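Local coordinates for peptidase, C14 family (Geobacter sulfurreducens PCA, PDB 3BIJ), which is of unknown function but belongs to the caspase-like C14 family, and so probably acts as a cysteine-type endopeptidase, at residues K17-W22 against R165-S170; N12-D15 against G21-G24; A58-A63 against W103-G108. One frame throughout, in Å; residues are numbered along the deposited sequence.

Contact 1: residues K17-W22 against R165-S170; sequences KHYGGW and RAMPQS
Trp-22 and Met-167, the residues whose backbones come nearest across this contact, keep their CA atoms 9.2 Å apart, so a loop and the lead-in to a helix meet through side chains without a hydrogen bond between them. Met-167, a selenomethionine in the crystal, comes obliquely against the far end of the six-membered indole ring: its CB is 3.5 Å from Trp-22 CH2 and its CG 3.4 Å from Trp-22 CZ3. The chain extends with CG anti to the backbone N (chi1 174°) and bends only at chi3, which brings SE to 3.7 Å from Trp-22 CZ3. The same selenium stands 3.9 Å from Tyr-19 CD1, the two side chains crossing at nearly a right angle. Both are Met-aromatic contacts of oblique geometry. Next along the chain, Pro-168 brings CD to 3.5 Å from Trp-22 CZ2 while its CG lies over one indole face, offset toward the rim. Tyr-19 and Trp-22 form the ends of a type I' turn through Gly-20 and Gly-21, closed by Trp-22 N to Tyr-19 O at 2.9 Å, and Pro-168 is the N-cap of helix 169-178; the turn is packed against a helix start, beside strands 99-104 and 109-111 of the caspase-like fold, whose Cys-104 and Glu-109 touch both Tyr-19 and Met-167. An alanine in place of Trp-22 is likely to leave Met-167 and Pro-168 without their shared aromatic surface and the selenoether freer to turn. The indole also meets the ring of His-84 and that of Phe-219 of a neighbouring subunit, while the Tyr-19 hydroxyl is hydrogen-bonded to the carbonyl of Leu-105.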
loop_
_atom_site.group_PDB
_atom_site.type_symbol
_atom_site.label_atom_id
_atom_site.label_comp_id
_atom_site.label_asym_id
_atom_site.label_seq_id
_atom_site.Cartn_x
_atom_site.Cartn_y
_atom_site.Cartn_z
ATOM N N LYS A 17 -34.719 1.401 -15.586
ATOM C CA LYS A 17 -35.864 2.269 -15.820
ATOM C C LYS A 17 -36.527 2.683 -14.502
ATOM O O LYS A 17 -37.368 3.571 -14.476
ATOM C CB LYS A 17 -36.864 1.553 -16.737
ATOM C CG LYS A 17 -36.370 1.435 -18.195
ATOM C CD LYS A 17 -36.608 0.043 -18.844
ATOM C CE LYS A 17 -38.099 -0.306 -18.999
ATOM N NZ LYS A 17 -38.654 -0.971 -17.779
ATOM N N HIS A 18 -36.150 2.042 -13.403
ATOM C CA HIS A 18 -36.713 2.399 -12.112
ATOM C C HIS A 18 -35.627 2.956 -11.192
ATOM O O HIS A 18 -35.863 3.866 -10.394
ATOM C CB HIS A 18 -37.379 1.180 -11.468
ATOM C CG HIS A 18 -37.791 1.400 -10.047
ATOM N ND1 HIS A 18 -36.910 1.295 -8.991
ATOM C CD2 HIS A 18 -38.980 1.757 -9.508
ATOM C CE1 HIS A 18 -37.538 1.578 -7.865
ATOM N NE2 HIS A 18 -38.796 1.864 -8.149
ATOM N N TYR A 19 -34.424 2.414 -11.320
ATOM C CA TYR A 19 -33.308 2.843 -10.490
ATOM C C TYR A 19 -32.514 3.999 -11.088
ATOM O O TYR A 19 -31.282 3.990 -11.082
ATOM C CB TYR A 19 -32.394 1.655 -10.233
ATOM C CG TYR A 19 -32.977 0.637 -9.285
ATOM C CD1 TYR A 19 -32.829 0.785 -7.912
ATOM C CD2 TYR A 19 -33.642 -0.487 -9.763
ATOM C CE1 TYR A 19 -33.318 -0.163 -7.026
ATOM C CE2 TYR A 19 -34.144 -1.453 -8.893
ATOM C CZ TYR A 19 -33.973 -1.290 -7.517
ATOM O OH TYR A 19 -34.409 -2.268 -6.645
ATOM N N GLY A 20 -33.227 4.994 -11.612
ATOM C CA GLY A 20 -32.575 6.157 -12.187
ATOM C C GLY A 20 -31.437 5.864 -13.151
ATOM O O GLY A 20 -30.424 6.557 -13.132
ATOM N N GLY A 21 -31.585 4.838 -13.984
ATOM C CA GLY A 21 -30.542 4.526 -14.946
ATOM C C GLY A 21 -29.463 3.570 -14.479
ATOM O O GLY A 21 -28.538 3.252 -15.225
ATOM N N TRP A 22 -29.576 3.102 -13.245
ATOM C CA TRP A 22 -28.603 2.171 -12.686
ATOM C C TRP A 22 -29.070 0.745 -12.947
ATOM O O TRP A 22 -30.222 0.413 -12.671
ATOM C CB TRP A 22 -28.497 2.391 -11.184
ATOM C CG TRP A 22 -27.455 1.551 -10.530
ATOM C CD1 TRP A 22 -26.123 1.563 -10.794
ATOM C CD2 TRP A 22 -27.637 0.659 -9.427
ATOM N NE1 TRP A 22 -25.455 0.754 -9.915
ATOM C CE2 TRP A 22 -26.361 0.186 -9.062
ATOM C CE3 TRP A 22 -28.752 0.220 -8.703
ATOM C CZ2 TRP A 22 -26.168 -0.700 -8.011
ATOM C CZ3 TRP A 22 -28.558 -0.662 -7.660
ATOM C CH2 TRP A 22 -27.273 -1.110 -7.321
ATOM N N ARG A 165 -22.092 -6.041 -2.994
ATOM C CA ARG A 165 -23.520 -6.117 -3.231
ATOM C C ARG A 165 -24.340 -5.062 -2.506
ATOM O O ARG A 165 -25.349 -5.359 -1.868
ATOM C CB ARG A 165 -23.993 -7.525 -2.888
ATOM C CG ARG A 165 -23.360 -8.579 -3.790
ATOM C CD ARG A 165 -23.841 -9.991 -3.479
ATOM N NE ARG A 165 -23.371 -10.955 -4.465
ATOM C CZ ARG A 165 -23.613 -12.259 -4.415
ATOM N NH1 ARG A 165 -23.138 -13.048 -5.374
ATOM N NH2 ARG A 165 -24.323 -12.766 -3.406
ATOM N N ALA A 166 -23.897 -3.817 -2.617
ATOM C CA ALA A 166 -24.602 -2.709 -1.990
ATOM C C ALA A 166 -24.819 -1.622 -3.030
ATOM O O ALA A 166 -23.907 -1.272 -3.784
ATOM C CB ALA A 166 -23.795 -2.159 -0.828
HETATM N N MSE A 167 -26.030 -1.085 -3.065
HETATM C CA MSE A 167 -26.340 -0.033 -4.008
HETATM C C MSE A 167 -25.621 1.234 -3.543
HETATM O O MSE A 167 -25.635 1.566 -2.350
HETATM C CB MSE A 167 -27.854 0.179 -4.070
HETATM C CG MSE A 167 -28.299 1.348 -4.922
HETATM SE SE MSE A 167 -30.249 1.434 -5.085
HETATM C CE MSE A 167 -30.711 1.724 -3.204
ATOM N N PRO A 168 -24.938 1.935 -4.467
ATOM C CA PRO A 168 -24.236 3.160 -4.069
ATOM C C PRO A 168 -25.202 4.228 -3.569
ATOM O O PRO A 168 -26.287 4.402 -4.119
ATOM C CB PRO A 168 -23.487 3.558 -5.337
ATOM C CG PRO A 168 -24.285 2.929 -6.428
ATOM C CD PRO A 168 -24.647 1.596 -5.869
ATOM N N GLN A 169 -24.803 4.938 -2.522
ATOM C CA GLN A 169 -25.651 5.958 -1.929
ATOM C C GLN A 169 -26.216 6.953 -2.921
ATOM O O GLN A 169 -27.365 7.376 -2.800
ATOM C CB GLN A 169 -24.892 6.699 -0.837
ATOM C CG GLN A 169 -24.544 5.822 0.342
ATOM C CD GLN A 169 -23.912 6.602 1.470
ATOM O OE1 GLN A 169 -23.579 6.038 2.512
ATOM N NE2 GLN A 169 -23.742 7.911 1.272
ATOM N N SER A 170 -25.420 7.344 -3.906
ATOM C CA SER A 170 -25.921 8.291 -4.889
ATOM C C SER A 170 -27.153 7.735 -5.601
ATOM O O SER A 170 -28.177 8.412 -5.713
ATOM C CB SER A 170 -24.826 8.617 -5.885
ATOM O OG SER A 170 -23.745 9.199 -5.181
#

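Contact 2: residues N12-D15 against G21-G24; sequences NAVD and GWAG
Val-14, Ala-23 and Trp-22 bury the most surface where N12-D15 runs past G21-G24, and one backbone hydrogen bond, from Val-14 to Ala-23, joins the two segments. The amide N of Val-14 donates to Ala-23 O at 2.7 Å, with an N-H...O angle of 151° and the donor tilted 32° from the carbonyl plane. That oxygen is also approached by Ala-13 CA, 3.3 Å away, as a CA-H...O contact, so neighbouring residues of one segment converge on one acceptor. The Val-14 side chain closes in on the same peptide: its CG2 is 3.3 Å from Ala-23 O and 3.5 Å from Ala-23 C. Chi1 of -61° sets this methyl between the backbone N and the carbonyl carbon, from where it also reaches obliquely to Trp-22 CE3 at 4.3 Å. Gly-24 lies against one face of the indole, its CA 3.3 Å above the ring plane and offset toward the rim. Its backbone has a positive phi, and a side chain here would run into both Val-14 CG2 and the indole. The arrangement is a short loop whose two limbs are joined by that one bond. It lies wholly in the connection from strand 4-10 to helix 29-42: Asn-12 is bonded through its backbone to Leu-26, Asp-15 forms a salt bridge with Lys-17, and the Asp-15 side chain also packs on Phe-106, just past the end of strand 99-104.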
loop_
_atom_site.group_PDB
_atom_site.type_symbol
_atom_site.label_atom_id
_atom_site.label_comp_id
_atom_site.label_asym_id
_atom_site.label_seq_id
_atom_site.Cartn_x
_atom_site.Cartn_y
_atom_site.Cartn_z
ATOM N N ASN A 12 -28.576 -10.411 -10.655
ATOM C CA ASN A 12 -27.308 -9.799 -10.997
ATOM C C ASN A 12 -27.531 -8.644 -11.972
ATOM O O ASN A 12 -26.677 -8.316 -12.794
ATOM C CB ASN A 12 -26.321 -10.831 -11.534
ATOM C CG ASN A 12 -26.951 -11.776 -12.474
ATOM O OD1 ASN A 12 -27.789 -11.383 -13.284
ATOM N ND2 ASN A 12 -26.559 -13.041 -12.396
ATOM N N ALA A 13 -28.709 -8.036 -11.844
ATOM C CA ALA A 13 -29.110 -6.874 -12.623
ATOM C C ALA A 13 -30.489 -6.449 -12.147
ATOM O O ALA A 13 -31.236 -7.258 -11.589
ATOM C CB ALA A 13 -29.147 -7.192 -14.112
ATOM N N VAL A 14 -30.804 -5.171 -12.322
ATOM C CA VAL A 14 -32.110 -4.640 -11.949
ATOM C C VAL A 14 -32.588 -3.714 -13.064
ATOM O O VAL A 14 -31.835 -3.397 -13.984
ATOM C CB VAL A 14 -32.075 -3.861 -10.618
ATOM C CG1 VAL A 14 -31.628 -4.789 -9.506
ATOM C CG2 VAL A 14 -31.171 -2.645 -10.719
ATOM N N ASP A 15 -33.840 -3.281 -12.988
ATOM C CA ASP A 15 -34.397 -2.422 -14.024
ATOM C C ASP A 15 -33.912 -0.978 -13.929
ATOM O O ASP A 15 -34.349 -0.218 -13.069
ATOM C CB ASP A 15 -35.929 -2.461 -13.969
ATOM C CG ASP A 15 -36.578 -1.712 -15.129
ATOM O OD1 ASP A 15 -37.815 -1.556 -15.116
ATOM O OD2 ASP A 15 -35.850 -1.288 -16.050
ATOM N N GLY A 21 -31.585 4.838 -13.984
ATOM C CA GLY A 21 -30.542 4.526 -14.946
ATOM C C GLY A 21 -29.463 3.570 -14.479
ATOM O O GLY A 21 -28.538 3.252 -15.225
ATOM N N TRP A 22 -29.576 3.102 -13.245
ATOM C CA TRP A 22 -28.603 2.171 -12.686
ATOM C C TRP A 22 -29.070 0.745 -12.947
ATOM O O TRP A 22 -30.222 0.413 -12.671
ATOM C CB TRP A 22 -28.497 2.391 -11.184
ATOM C CG TRP A 22 -27.455 1.551 -10.530
ATOM C CD1 TRP A 22 -26.123 1.563 -10.794
ATOM C CD2 TRP A 22 -27.637 0.659 -9.427
ATOM N NE1 TRP A 22 -25.455 0.754 -9.915
ATOM C CE2 TRP A 22 -26.361 0.186 -9.062
ATOM C CE3 TRP A 22 -28.752 0.220 -8.703
ATOM C CZ2 TRP A 22 -26.168 -0.700 -8.011
ATOM C CZ3 TRP A 22 -28.558 -0.662 -7.660
ATOM C CH2 TRP A 22 -27.273 -1.110 -7.321
ATOM N N ALA A 23 -28.184 -0.099 -13.461
ATOM C CA ALA A 23 -28.546 -1.485 -13.748
ATOM C C ALA A 23 -28.187 -2.445 -12.604
ATOM O O ALA A 23 -28.619 -3.605 -12.594
ATOM C CB ALA A 23 -27.870 -1.940 -15.043
ATOM N N GLY A 24 -27.398 -1.953 -11.652
ATOM C CA GLY A 24 -26.985 -2.769 -10.523
ATOM C C GLY A 24 -26.412 -4.101 -10.955
ATOM O O GLY A 24 -26.716 -5.142 -10.377
#

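Contact 3: residues A58-A63 against W103-G108; sequences AKVIDA and WCLFDG
This is a small apolar contact between a helix and a hairpin loop, at the place where the first turns of helix 57-70 come alongside the end of strand 99-104. Val-60 and Leu-105 carry it. Both point their CB atoms at the opposite segment, and the side chains reach toward each other tip to tip, with Val-60 CG2 3.9 Å from Leu-105 CD1 and Val-60 CB 4.0 Å from that same methyl. On the helix, Val-60 has CG1 anti to the backbone N (chi1 171°), and CG2, anti to the carbonyl carbon, is the methyl that meets the leucine. Leu-105 answers with CG beside its own backbone N (chi1 -64°) and an extended second torsion that sends CD1 out to the helix. Both residues are buried: Leu-105 also packs on Tyr-81 of strand 76-89, and Val-60 on Leu-9 of strand 4-10. Leu-105 belongs to the turn that joins strand 99-104 to strand 109-111, where its amide N makes a weak hydrogen bond to Gly-108 O at 2.8 Å. Nearer the surface the character changes. Asp-107 brings OD2 to 4.2 Å from Ala-58 N, too far for a hydrogen bond, yet a carboxylate facing the start of a helix may be favoured somewhat by the helix dipole. Helix 57-70 links strand 46-51 to strand 76-89, passing over the intervening strand 4-10, on which Ala-63 packs through Leu-7. The contact thus sits on the flank of a beta-alpha-beta crossover, the unit from which the alpha/beta/alpha sandwich of the caspase-like fold is built, and ties that unit to the hairpin at the strand ends.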
loop_
_atom_site.group_PDB
_atom_site.type_symbol
_atom_site.label_atom_id
_atom_site.label_comp_id
_atom_site.label_asym_id
_atom_site.label_seq_id
_atom_site.Cartn_x
_atom_site.Cartn_y
_atom_site.Cartn_z
ATOM N N ALA A 58 -43.758 -7.934 -6.776
ATOM C CA ALA A 58 -44.968 -8.761 -6.821
ATOM C C ALA A 58 -44.717 -10.256 -6.616
ATOM O O ALA A 58 -45.299 -10.857 -5.714
ATOM C CB ALA A 58 -45.699 -8.534 -8.138
ATOM N N LYS A 59 -43.855 -10.846 -7.448
ATOM C CA LYS A 59 -43.539 -12.274 -7.354
ATOM C C LYS A 59 -42.935 -12.721 -6.024
ATOM O O LYS A 59 -43.338 -13.750 -5.476
ATOM C CB LYS A 59 -42.611 -12.697 -8.496
ATOM C CG LYS A 59 -43.267 -12.705 -9.864
ATOM C CD LYS A 59 -42.371 -13.401 -10.886
ATOM C CE LYS A 59 -42.938 -13.300 -12.302
ATOM N NZ LYS A 59 -42.018 -13.874 -13.332
ATOM N N VAL A 60 -41.965 -11.960 -5.516
ATOM C CA VAL A 60 -41.325 -12.285 -4.246
ATOM C C VAL A 60 -42.339 -12.214 -3.104
ATOM O O VAL A 60 -42.424 -13.135 -2.300
ATOM C CB VAL A 60 -40.147 -11.318 -3.942
ATOM C CG1 VAL A 60 -39.652 -11.528 -2.523
ATOM C CG2 VAL A 60 -39.011 -11.549 -4.927
ATOM N N ILE A 61 -43.109 -11.128 -3.039
ATOM C CA ILE A 61 -44.105 -10.954 -1.982
ATOM C C ILE A 61 -45.131 -12.068 -2.028
ATOM O O ILE A 61 -45.499 -12.635 -1.001
ATOM C CB ILE A 61 -44.818 -9.602 -2.115
ATOM C CG1 ILE A 61 -43.819 -8.472 -1.853
ATOM C CG2 ILE A 61 -45.966 -9.509 -1.135
ATOM C CD1 ILE A 61 -44.336 -7.097 -2.217
ATOM N N ASP A 62 -45.583 -12.383 -3.232
ATOM C CA ASP A 62 -46.567 -13.433 -3.436
ATOM C C ASP A 62 -46.044 -14.818 -3.085
ATOM O O ASP A 62 -46.754 -15.607 -2.473
ATOM C CB ASP A 62 -47.042 -13.417 -4.887
ATOM C CG ASP A 62 -48.065 -14.490 -5.173
ATOM O OD1 ASP A 62 -47.648 -15.633 -5.473
ATOM O OD2 ASP A 62 -49.286 -14.189 -5.088
ATOM N N ALA A 63 -44.809 -15.122 -3.482
ATOM C CA ALA A 63 -44.222 -16.426 -3.185
ATOM C C ALA A 63 -44.112 -16.632 -1.679
ATOM O O ALA A 63 -44.526 -17.671 -1.156
ATOM C CB ALA A 63 -42.849 -16.546 -3.827
ATOM N N TRP A 103 -33.991 -4.449 -0.031
ATOM C CA TRP A 103 -33.423 -5.414 -0.951
ATOM C C TRP A 103 -33.711 -4.794 -2.309
ATOM O O TRP A 103 -34.831 -4.339 -2.569
ATOM C CB TRP A 103 -34.107 -6.783 -0.844
ATOM C CG TRP A 103 -33.496 -7.693 0.188
ATOM C CD1 TRP A 103 -32.415 -7.428 0.980
ATOM C CD2 TRP A 103 -33.929 -9.013 0.529
ATOM N NE1 TRP A 103 -32.149 -8.497 1.791
ATOM C CE2 TRP A 103 -33.065 -9.485 1.539
ATOM C CE3 TRP A 103 -34.966 -9.842 0.079
ATOM C CZ2 TRP A 103 -33.203 -10.752 2.111
ATOM C CZ3 TRP A 103 -35.103 -11.099 0.647
ATOM C CH2 TRP A 103 -34.220 -11.540 1.656
ATOM N N CYS A 104 -32.705 -4.741 -3.172
ATOM C CA CYS A 104 -32.933 -4.150 -4.477
ATOM C C CYS A 104 -33.438 -5.185 -5.451
ATOM O O CYS A 104 -32.670 -5.900 -6.103
ATOM C CB CYS A 104 -31.664 -3.499 -4.998
ATOM S SG CYS A 104 -31.184 -2.118 -4.005
ATOM N N LEU A 105 -34.753 -5.280 -5.528
ATOM C CA LEU A 105 -35.352 -6.233 -6.436
ATOM C C LEU A 105 -35.399 -5.578 -7.814
ATOM O O LEU A 105 -35.207 -4.370 -7.950
ATOM C CB LEU A 105 -36.740 -6.658 -5.922
ATOM C CG LEU A 105 -36.713 -7.425 -4.575
ATOM C CD1 LEU A 105 -38.093 -7.877 -4.217
ATOM C CD2 LEU A 105 -35.784 -8.636 -4.662
ATOM N N PHE A 106 -35.625 -6.378 -8.842
ATOM C CA PHE A 106 -35.635 -5.865 -10.206
ATOM C C PHE A 106 -36.671 -4.778 -10.380
ATOM O O PHE A 106 -36.403 -3.713 -10.941
ATOM C CB PHE A 106 -35.898 -7.024 -11.170
ATOM C CG PHE A 106 -35.648 -6.687 -12.611
ATOM C CD1 PHE A 106 -36.638 -6.073 -13.375
ATOM C CD2 PHE A 106 -34.419 -6.979 -13.204
ATOM C CE1 PHE A 106 -36.411 -5.755 -14.697
ATOM C CE2 PHE A 106 -34.181 -6.663 -14.533
ATOM C CZ PHE A 106 -35.178 -6.050 -15.283
ATOM N N ASP A 107 -37.856 -5.063 -9.870
ATOM C CA ASP A 107 -39.001 -4.163 -9.929
ATOM C C ASP A 107 -38.768 -2.843 -9.166
ATOM O O ASP A 107 -39.166 -1.766 -9.617
ATOM C CB ASP A 107 -40.201 -4.910 -9.339
ATOM C CG ASP A 107 -41.488 -4.521 -9.976
ATOM O OD1 ASP A 107 -41.426 -3.956 -11.099
ATOM O OD2 ASP A 107 -42.558 -4.792 -9.364
ATOM N N GLY A 108 -38.139 -2.955 -7.998
ATOM C CA GLY A 108 -37.876 -1.815 -7.149
ATOM C C GLY A 108 -37.354 -2.332 -5.815
ATOM O O GLY A 108 -36.964 -3.500 -5.705
#

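In the fold
Contacts 1 and 2 share Gly-21 and Trp-22 and lie about 7 Å apart between centres, so one indole serves both; contact 3 is some 14 to 16 Å from either, nearer the chain centre. None is fully core: each is partly buried. Contact 1 relies on selenium and aromatic carbon, contact 2 on a backbone bond with a valine methyl, contact 3 mainly on aliphatic carbons, with a carboxylate at its exposed margin. Tyr-19 joins them, with CD2 3.4 Å from Val-14 CG2 and its hydroxyl reaching the Leu-105 carbonyl of contact 3. Phe-106 adds a second tie to contact 2; contacts 1 and 2 both reach another subunit through Trp-22, whereas no other chain touches contact 3.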